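Local coordinates for protein soluble lytic murein transglycosylase (Pseudomonas aeruginosa, PDB 5OHU) that turns over bacterial cell-wall peptidoglycan as a lytic transglycosylase, cleaving its glycan strands by both exolytic and endolytic action, at residues Asp91-Gly96 with Trp429-Arg434; Thr340-Tyr345 with Trp598-Pro603. All blocks are in the same frame, centred on the assembly; numbering follows the deposited sequence.

In the fold
From the N terminus the chain first reaches 91-96, at the start of helix 95-108, then 340-345, at the start of helix 341-354. It next passes 429-434, on helix 422-433, where interaction 1 closes a loop of 332 intervening residues. The chain ends its second loop at 598-603, where interaction 2 spans 252 residues. The segments alternate, so the two loops cross. Interaction 1 joins an early part of the helical chain to the L domain; interaction 2 joins helix 341-354 to the short helix 595-600 and the turn after it, in the C-terminal part of the chain. Their centres lie 36 Å apart, on opposite sides of the chain's centre, with about 24 Å between nearest atoms.

Interaction 1. Residues Asp91-Gly96 with Trp429-Arg434; sequences DLPQIG and WYHAAR
A chi1 of -178° sets CG of H431 anti to its own backbone N, projecting the imidazole from helix 422-433 toward P93, and chi2 of 72° turns one ring face onto that residue. The evidence for a CH-pi contact is direct: CA of P93 lies 3.8 Å from the centroid of the H431 ring and only 15° off the ring normal. It is displaced toward the rim of that face. Beside it, the CB atoms of P93 and H431 pack at 4.0 Å. At the ring edge, near its plane, O of D91 approaches CD2 of H431 to 3.4 Å. This meeting is consistent with the ring-shaped helical superstructure of the Slt70-like family: a turn near the N terminus abuts a helix of the L domain, closing the circle. The turn is a type I beta turn from L92 to I95, with Q94 at the N-cap of helix 95-108. A water donates to O of L92 at 3.1 Å and lies 2.5 Å from NE2 of H431, a link too short to be taken without doubt. The carboxylate of D91 turns elsewhere, to a salt bridge between its OD2 and R412 of helix 408-418, which adds a second tie to the L domain.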
ATOM      1  N   ASP A  91      22.574  13.409  -0.124  1.00 28.84           N
ATOM      2  CA  ASP A  91      21.785  12.687  -1.112  1.00 35.39           C
ATOM      3  C   ASP A  91      21.959  11.178  -1.035  1.00 28.41           C
ATOM      4  O   ASP A  91      21.236  10.458  -1.732  1.00 34.30           O
ATOM      5  CB  ASP A  91      22.147  13.157  -2.526  1.00 29.84           C
ATOM      6  CG  ASP A  91      23.570  12.809  -2.898  1.00 38.89           C
ATOM      7  OD1 ASP A  91      24.457  12.931  -2.017  1.00 41.59           O
ATOM      8  OD2 ASP A  91      23.806  12.408  -4.060  1.00 44.99           O
ATOM      9  N   LEU A  92      22.899  10.687  -0.237  1.00 26.52           N
ATOM     10  CA  LEU A  92      23.041   9.249  -0.075  1.00 26.21           C
ATOM     11  C   LEU A  92      21.743   8.659   0.471  1.00 28.37           C
ATOM     12  O   LEU A  92      21.126   9.237   1.378  1.00 22.75           O
ATOM     13  CB  LEU A  92      24.199   8.909   0.858  1.00 23.70           C
ATOM     14  CG  LEU A  92      25.598   9.168   0.301  1.00 37.34           C
ATOM     15  CD1 LEU A  92      26.664   8.677   1.274  1.00 28.83           C
ATOM     16  CD2 LEU A  92      25.747   8.503  -1.056  1.00 36.56           C
ATOM     17  N   PRO A  93      21.287   7.526  -0.075  1.00 33.26           N
ATOM     18  CA  PRO A  93      20.032   6.931   0.423  1.00 27.52           C
ATOM     19  C   PRO A  93      20.069   6.634   1.906  1.00 23.58           C
ATOM     20  O   PRO A  93      19.038   6.748   2.580  1.00 23.53           O
ATOM     21  CB  PRO A  93      19.899   5.635  -0.398  1.00 26.29           C
ATOM     22  CG  PRO A  93      20.766   5.859  -1.620  1.00 28.06           C
ATOM     23  CD  PRO A  93      21.920   6.712  -1.128  1.00 27.02           C
ATOM     24  N   GLN A  94      21.232   6.267   2.439  1.00 23.87           N
ATOM     25  CA  GLN A  94      21.354   5.825   3.822  1.00 30.36           C
ATOM     26  C   GLN A  94      21.740   6.947   4.786  1.00 31.56           C
ATOM     27  O   GLN A  94      21.982   6.671   5.965  1.00 25.91           O
ATOM     28  CB  GLN A  94      22.374   4.684   3.918  1.00 24.50           C
ATOM     29  CG  GLN A  94      23.811   5.100   3.691  1.00 32.11           C
ATOM     30  CD  GLN A  94      24.212   5.100   2.221  1.00 41.10           C
ATOM     31  OE1 GLN A  94      23.381   5.297   1.334  1.00 39.81           O
ATOM     32  NE2 GLN A  94      25.490   4.851   1.960  1.00 42.58           N
ATOM     33  N   ILE A  95      21.790   8.202   4.320  1.00 25.67           N
ATOM     34  CA  ILE A  95      22.281   9.287   5.160  1.00 19.08           C
ATOM     35  C   ILE A  95      21.428   9.468   6.409  1.00 25.80           C
ATOM     36  O   ILE A  95      21.915   9.984   7.418  1.00 26.14           O
ATOM     37  CB  ILE A  95      22.364  10.603   4.348  1.00 24.67           C
ATOM     38  CG1 ILE A  95      23.392  11.532   4.972  1.00 30.40           C
ATOM     39  CG2 ILE A  95      21.029  11.325   4.319  1.00 23.25           C
ATOM     40  CD1 ILE A  95      24.791  10.970   4.933  1.00 32.30           C
ATOM     41  N   GLY A  96      20.161   9.048   6.381  1.00 26.24           N
ATOM     42  CA  GLY A  96      19.341   9.151   7.575  1.00 22.61           C
ATOM     43  C   GLY A  96      19.824   8.283   8.727  1.00 23.14           C
ATOM     44  O   GLY A  96      19.684   8.661   9.897  1.00 17.28           O
ATOM     45  N   TRP A 429      18.184   4.449  -7.227  1.00 32.50           N
ATOM     46  CA  TRP A 429      17.188   4.852  -8.208  1.00 28.55           C
ATOM     47  C   TRP A 429      15.909   5.319  -7.528  1.00 22.93           C
ATOM     48  O   TRP A 429      15.360   6.369  -7.874  1.00 27.93           O
ATOM     49  CB  TRP A 429      16.917   3.680  -9.143  1.00 27.70           C
ATOM     50  CG  TRP A 429      16.498   4.056 -10.501  1.00 31.74           C
ATOM     51  CD1 TRP A 429      15.223   4.092 -10.986  1.00 30.74           C
ATOM     52  CD2 TRP A 429      17.359   4.433 -11.584  1.00 34.04           C
ATOM     53  NE1 TRP A 429      15.236   4.483 -12.306  1.00 39.46           N
ATOM     54  CE2 TRP A 429      16.533   4.697 -12.699  1.00 36.57           C
ATOM     55  CE3 TRP A 429      18.741   4.594 -11.715  1.00 28.05           C
ATOM     56  CZ2 TRP A 429      17.049   5.092 -13.933  1.00 27.65           C
ATOM     57  CZ3 TRP A 429      19.253   4.986 -12.938  1.00 31.74           C
ATOM     58  CH2 TRP A 429      18.407   5.231 -14.033  1.00 30.78           C
ATOM     59  N   TYR A 430      15.431   4.555  -6.543  1.00 26.15           N
ATOM     60  CA  TYR A 430      14.165   4.868  -5.880  1.00 33.74           C
ATOM     61  C   TYR A 430      14.291   6.080  -4.971  1.00 33.16           C
ATOM     62  O   TYR A 430      13.363   6.888  -4.883  1.00 33.58           O
ATOM     63  CB  TYR A 430      13.669   3.675  -5.058  1.00 30.28           C
ATOM     64  CG  TYR A 430      13.256   2.464  -5.866  1.00 33.71           C
ATOM     65  CD1 TYR A 430      13.117   2.531  -7.252  1.00 30.07           C
ATOM     66  CD2 TYR A 430      13.006   1.252  -5.239  1.00 38.85           C
ATOM     67  CE1 TYR A 430      12.747   1.414  -7.988  1.00 33.90           C
ATOM     68  CE2 TYR A 430      12.628   0.134  -5.958  1.00 46.35           C
ATOM     69  CZ  TYR A 430      12.500   0.217  -7.330  1.00 41.89           C
ATOM     70  OH  TYR A 430      12.123  -0.910  -8.023  1.00 38.34           O
ATOM     71  N   HIS A 431      15.411   6.200  -4.254  1.00 36.35           N
ATOM     72  CA  HIS A 431      15.598   7.360  -3.392  1.00 36.65           C
ATOM     73  C   HIS A 431      15.676   8.636  -4.218  1.00 30.31           C
ATOM     74  O   HIS A 431      15.012   9.630  -3.901  1.00 38.38           O
ATOM     75  CB  HIS A 431      16.844   7.184  -2.520  1.00 41.33           C
ATOM     76  CG  HIS A 431      17.081   8.314  -1.565  1.00 48.42           C
ATOM     77  ND1 HIS A 431      16.297   8.525  -0.451  1.00 46.88           N
ATOM     78  CD2 HIS A 431      18.015   9.298  -1.559  1.00 45.62           C
ATOM     79  CE1 HIS A 431      16.738   9.586   0.200  1.00 47.47           C
ATOM     80  NE2 HIS A 431      17.778  10.074  -0.452  1.00 42.43           N
ATOM     81  N   ALA A 432      16.449   8.608  -5.303  1.00 30.77           N
ATOM     82  CA  ALA A 432      16.533   9.754  -6.203  1.00 29.39           C
ATOM     83  C   ALA A 432      15.158  10.159  -6.727  1.00 38.53           C
ATOM     84  O   ALA A 432      14.853  11.354  -6.837  1.00 38.37           O
ATOM     85  CB  ALA A 432      17.468   9.428  -7.364  1.00 26.31           C
ATOM     86  N   ALA A 433      14.305   9.177  -7.041  1.00 35.08           N
ATOM     87  CA  ALA A 433      12.986   9.493  -7.576  1.00 40.68           C
ATOM     88  C   ALA A 433      12.127  10.276  -6.590  1.00 48.85           C
ATOM     89  O   ALA A 433      11.202  10.974  -7.019  1.00 43.48           O
ATOM     90  CB  ALA A 433      12.265   8.211  -7.990  1.00 33.21           C
ATOM     91  N   ARG A 434      12.418  10.190  -5.284  1.00 51.01           N
ATOM     92  CA  ARG A 434      11.590  10.859  -4.284  1.00 50.08           C
ATOM     93  C   ARG A 434      11.659  12.378  -4.376  1.00 48.05           C
ATOM     94  O   ARG A 434      10.843  13.058  -3.748  1.00 61.93           O
ATOM     95  CB  ARG A 434      11.973  10.396  -2.869  1.00 49.62           C
ATOM     96  CG  ARG A 434      11.496   8.976  -2.539  1.00 61.71           C
ATOM     97  CD  ARG A 434      12.593   8.138  -1.960  1.00 71.50           C
ATOM     98  NE  ARG A 434      12.625   8.149  -0.496  1.00 74.68           N
ATOM     99  CZ  ARG A 434      13.340   7.305   0.248  1.00 75.06           C
ATOM    100  NH1 ARG A 434      14.082   6.372  -0.338  1.00 68.78           N
ATOM    101  NH2 ARG A 434      13.298   7.402   1.571  1.00 76.20           N
TER
HETATM  102  O   HOH W   1      19.062  11.578   1.117  1.00 25.85           O

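Interaction 2. Residues Thr340-Tyr345 with Trp598-Pro603; sequences TSRWRY and WIETIP
R342 and E600 meet through a single salt bridge, in which OE2 of E600 lies 3.4 Å from NE of R342, a long separation reached obliquely. The carboxylate and guanidinium planes are 63° apart, so the groups do not pair side by side. CD of R342 is almost as near, 3.5 Å from the same OE2. E600 extends toward helix 341-354 with CG anti to its backbone N (chi1 -164°), then bends at chi2. Its buried carboxylate is the tightly held part: OE2 also pairs with R315, while OE1 is hydrogen-bonded to Y375 and receives a bond from W346. Such a surrounding would be expected to favour the ionised form. Looser by contrast is the partly exposed R342 side, joined to 598-603 by that one oblique pairing, with just 96 Å² buried between the segments. The arginine has further partners in Y375 and in E311, which takes NH1 of R342 and NE1 of W343. CD of R342 rests 3.3 Å above one face of the W343 ring, toward its rim, and T340 N-caps the helix that carries both. Even the nearest CA atoms, those of R342 and E600, stay 9.0 Å apart, which fits a polar seam between the helical superstructure and the lysozyme-like catalytic domain, as in Slt70-like transglycosylases.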
ATOM      1  N   THR A 340     -13.738  11.138 -10.016  1.00 18.19           N
ATOM      2  CA  THR A 340     -13.085   9.903 -10.426  1.00 19.19           C
ATOM      3  C   THR A 340     -13.792   9.257 -11.609  1.00 21.68           C
ATOM      4  O   THR A 340     -15.009   9.374 -11.794  1.00 21.64           O
ATOM      5  CB  THR A 340     -13.052   8.915  -9.278  1.00 15.50           C
ATOM      6  OG1 THR A 340     -14.395   8.488  -9.011  1.00 13.48           O
ATOM      7  CG2 THR A 340     -12.443   9.594  -8.039  1.00 13.32           C
ATOM      8  N   SER A 341     -13.008   8.534 -12.403  1.00 19.08           N
ATOM      9  CA  SER A 341     -13.590   7.773 -13.497  1.00 13.77           C
ATOM     10  C   SER A 341     -14.573   6.730 -12.986  1.00 13.23           C
ATOM     11  O   SER A 341     -15.551   6.424 -13.667  1.00 14.53           O
ATOM     12  CB  SER A 341     -12.483   7.105 -14.305  1.00 16.72           C
ATOM     13  OG  SER A 341     -11.606   6.410 -13.435  1.00 25.81           O
ATOM     14  N   ARG A 342     -14.335   6.188 -11.787  1.00 12.95           N
ATOM     15  CA  ARG A 342     -15.245   5.221 -11.182  1.00 19.18           C
ATOM     16  C   ARG A 342     -16.663   5.775 -11.059  1.00 12.53           C
ATOM     17  O   ARG A 342     -17.630   5.176 -11.556  1.00 14.43           O
ATOM     18  CB  ARG A 342     -14.714   4.797  -9.809  1.00 15.45           C
ATOM     19  CG  ARG A 342     -15.707   3.932  -9.049  1.00 20.79           C
ATOM     20  CD  ARG A 342     -15.208   3.587  -7.676  1.00 11.85           C
ATOM     21  NE  ARG A 342     -13.981   2.801  -7.750  1.00 13.87           N
ATOM     22  CZ  ARG A 342     -12.891   3.094  -7.050  1.00 25.24           C
ATOM     23  NH1 ARG A 342     -12.899   4.157  -6.249  1.00 30.69           N
ATOM     24  NH2 ARG A 342     -11.815   2.335  -7.159  1.00 22.06           N
ATOM     25  N   TRP A 343     -16.822   6.908 -10.393  1.00 12.67           N
ATOM     26  CA  TRP A 343     -18.189   7.349 -10.153  1.00 17.63           C
ATOM     27  C   TRP A 343     -18.774   8.108 -11.327  1.00 17.38           C
ATOM     28  O   TRP A 343     -20.005   8.177 -11.442  1.00 13.69           O
ATOM     29  CB  TRP A 343     -18.275   8.157  -8.852  1.00 15.93           C
ATOM     30  CG  TRP A 343     -17.888   7.262  -7.736  1.00 12.37           C
ATOM     31  CD1 TRP A 343     -16.775   7.355  -6.922  1.00 12.36           C
ATOM     32  CD2 TRP A 343     -18.543   6.047  -7.382  1.00 12.04           C
ATOM     33  NE1 TRP A 343     -16.734   6.280  -6.071  1.00 12.07           N
ATOM     34  CE2 TRP A 343     -17.808   5.467  -6.328  1.00 12.83           C
ATOM     35  CE3 TRP A 343     -19.699   5.403  -7.838  1.00 11.90           C
ATOM     36  CZ2 TRP A 343     -18.192   4.273  -5.727  1.00 17.18           C
ATOM     37  CZ3 TRP A 343     -20.069   4.218  -7.250  1.00 15.14           C
ATOM     38  CH2 TRP A 343     -19.319   3.662  -6.204  1.00 15.76           C
ATOM     39  N   ARG A 344     -17.939   8.632 -12.227  1.00 15.82           N
ATOM     40  CA  ARG A 344     -18.478   9.082 -13.509  1.00 15.66           C
ATOM     41  C   ARG A 344     -19.041   7.898 -14.277  1.00 18.49           C
ATOM     42  O   ARG A 344     -20.129   7.980 -14.865  1.00 14.65           O
ATOM     43  CB  ARG A 344     -17.404   9.802 -14.331  1.00 13.90           C
ATOM     44  CG  ARG A 344     -17.088  11.219 -13.842  1.00 18.94           C
ATOM     45  CD  ARG A 344     -16.147  11.953 -14.783  1.00 21.01           C
ATOM     46  NE  ARG A 344     -14.770  11.583 -14.472  1.00 40.30           N
ATOM     47  CZ  ARG A 344     -13.781  11.474 -15.356  1.00 47.59           C
ATOM     48  NH1 ARG A 344     -14.005  11.721 -16.640  1.00 44.63           N
ATOM     49  NH2 ARG A 344     -12.568  11.127 -14.934  1.00 47.43           N
ATOM     50  N   TYR A 345     -18.334   6.765 -14.251  1.00 13.07           N
ATOM     51  CA  TYR A 345     -18.876   5.587 -14.910  1.00 12.86           C
ATOM     52  C   TYR A 345     -20.179   5.150 -14.259  1.00 13.26           C
ATOM     53  O   TYR A 345     -21.169   4.896 -14.952  1.00 17.15           O
ATOM     54  CB  TYR A 345     -17.875   4.423 -14.912  1.00 14.89           C
ATOM     55  CG  TYR A 345     -18.536   3.173 -15.455  1.00 16.44           C
ATOM     56  CD1 TYR A 345     -18.756   3.029 -16.838  1.00 16.59           C
ATOM     57  CD2 TYR A 345     -18.985   2.165 -14.595  1.00 12.12           C
ATOM     58  CE1 TYR A 345     -19.395   1.917 -17.355  1.00 12.47           C
ATOM     59  CE2 TYR A 345     -19.617   1.037 -15.095  1.00 11.94           C
ATOM     60  CZ  TYR A 345     -19.817   0.921 -16.479  1.00 21.43           C
ATOM     61  OH  TYR A 345     -20.446  -0.197 -16.982  1.00 11.93           O
ATOM     62  N   TRP A 598     -20.315  -6.957 -10.197  1.00 12.06           N
ATOM     63  CA  TRP A 598     -19.572  -7.908  -9.370  1.00 14.16           C
ATOM     64  C   TRP A 598     -18.187  -7.380  -9.037  1.00 11.98           C
ATOM     65  O   TRP A 598     -17.758  -7.437  -7.880  1.00 16.53           O
ATOM     66  CB  TRP A 598     -19.452  -9.268 -10.057  1.00 10.33           C
ATOM     67  CG  TRP A 598     -18.841 -10.286  -9.112  1.00 14.20           C
ATOM     68  CD1 TRP A 598     -19.497 -10.996  -8.137  1.00 16.99           C
ATOM     69  CD2 TRP A 598     -17.458 -10.678  -9.027  1.00 11.73           C
ATOM     70  NE1 TRP A 598     -18.608 -11.811  -7.463  1.00 16.62           N
ATOM     71  CE2 TRP A 598     -17.357 -11.641  -8.000  1.00 12.84           C
ATOM     72  CE3 TRP A 598     -16.306 -10.333  -9.741  1.00 10.68           C
ATOM     73  CZ2 TRP A 598     -16.152 -12.244  -7.662  1.00 16.54           C
ATOM     74  CZ3 TRP A 598     -15.104 -10.936  -9.400  1.00 10.82           C
ATOM     75  CH2 TRP A 598     -15.039 -11.876  -8.365  1.00 15.55           C
ATOM     76  N   ILE A 599     -17.477  -6.847 -10.036  1.00 11.12           N
ATOM     77  CA  ILE A 599     -16.143  -6.307  -9.792  1.00 11.27           C
ATOM     78  C   ILE A 599     -16.219  -5.150  -8.815  1.00 11.85           C
ATOM     79  O   ILE A 599     -15.434  -5.064  -7.863  1.00 13.04           O
ATOM     80  CB  ILE A 599     -15.476  -5.869 -11.109  1.00 11.16           C
ATOM     81  CG1 ILE A 599     -15.022  -7.089 -11.911  1.00 11.20           C
ATOM     82  CG2 ILE A 599     -14.239  -5.043 -10.799  1.00 11.31           C
ATOM     83  CD1 ILE A 599     -15.035  -6.837 -13.410  1.00 11.41           C
ATOM     84  N   GLU A 600     -17.169  -4.241  -9.044  1.00 15.60           N
ATOM     85  CA  GLU A 600     -17.274  -3.049  -8.216  1.00 10.83           C
ATOM     86  C   GLU A 600     -17.559  -3.396  -6.762  1.00 19.87           C
ATOM     87  O   GLU A 600     -17.170  -2.645  -5.857  1.00 13.37           O
ATOM     88  CB  GLU A 600     -18.379  -2.133  -8.738  1.00 10.87           C
ATOM     89  CG  GLU A 600     -18.276  -0.738  -8.170  1.00 12.54           C
ATOM     90  CD  GLU A 600     -16.910  -0.136  -8.425  1.00 23.45           C
ATOM     91  OE1 GLU A 600     -16.507  -0.098  -9.630  1.00 18.13           O
ATOM     92  OE2 GLU A 600     -16.229   0.233  -7.428  1.00 16.13           O
ATOM     93  N   THR A 601     -18.237  -4.522  -6.510  1.00 15.88           N
ATOM     94  CA  THR A 601     -18.657  -4.873  -5.161  1.00 14.44           C
ATOM     95  C   THR A 601     -17.786  -5.958  -4.553  1.00 10.59           C
ATOM     96  O   THR A 601     -18.181  -6.574  -3.561  1.00 15.22           O
ATOM     97  CB  THR A 601     -20.131  -5.296  -5.124  1.00 12.33           C
ATOM     98  OG1 THR A 601     -20.329  -6.457  -5.943  1.00 10.16           O
ATOM     99  CG2 THR A 601     -21.048  -4.158  -5.632  1.00 10.29           C
ATOM    100  N   ILE A 602     -16.607  -6.196  -5.118  1.00 11.33           N
ATOM    101  CA  ILE A 602     -15.628  -7.067  -4.453  1.00 11.17           C
ATOM    102  C   ILE A 602     -15.273  -6.469  -3.087  1.00 16.58           C
ATOM    103  O   ILE A 602     -14.939  -5.274  -2.996  1.00 11.32           O
ATOM    104  CB  ILE A 602     -14.371  -7.219  -5.333  1.00 16.35           C
ATOM    105  CG1 ILE A 602     -14.632  -8.192  -6.488  1.00 12.98           C
ATOM    106  CG2 ILE A 602     -13.162  -7.714  -4.517  1.00 12.46           C
ATOM    107  CD1 ILE A 602     -13.526  -8.133  -7.514  1.00 11.55           C
ATOM    108  N   PRO A 603     -15.339  -7.227  -1.998  1.00 13.67           N
ATOM    109  CA  PRO A 603     -15.097  -6.626  -0.675  1.00 15.83           C
ATOM    110  C   PRO A 603     -13.679  -6.121  -0.453  1.00 20.41           C
ATOM    111  O   PRO A 603     -13.506  -5.142   0.281  1.00 21.25           O
ATOM    112  CB  PRO A 603     -15.442  -7.770   0.296  1.00 13.43           C
ATOM    113  CG  PRO A 603     -16.236  -8.755  -0.525  1.00 23.43           C
ATOM    114  CD  PRO A 603     -15.677  -8.646  -1.906  1.00 15.10           C
TER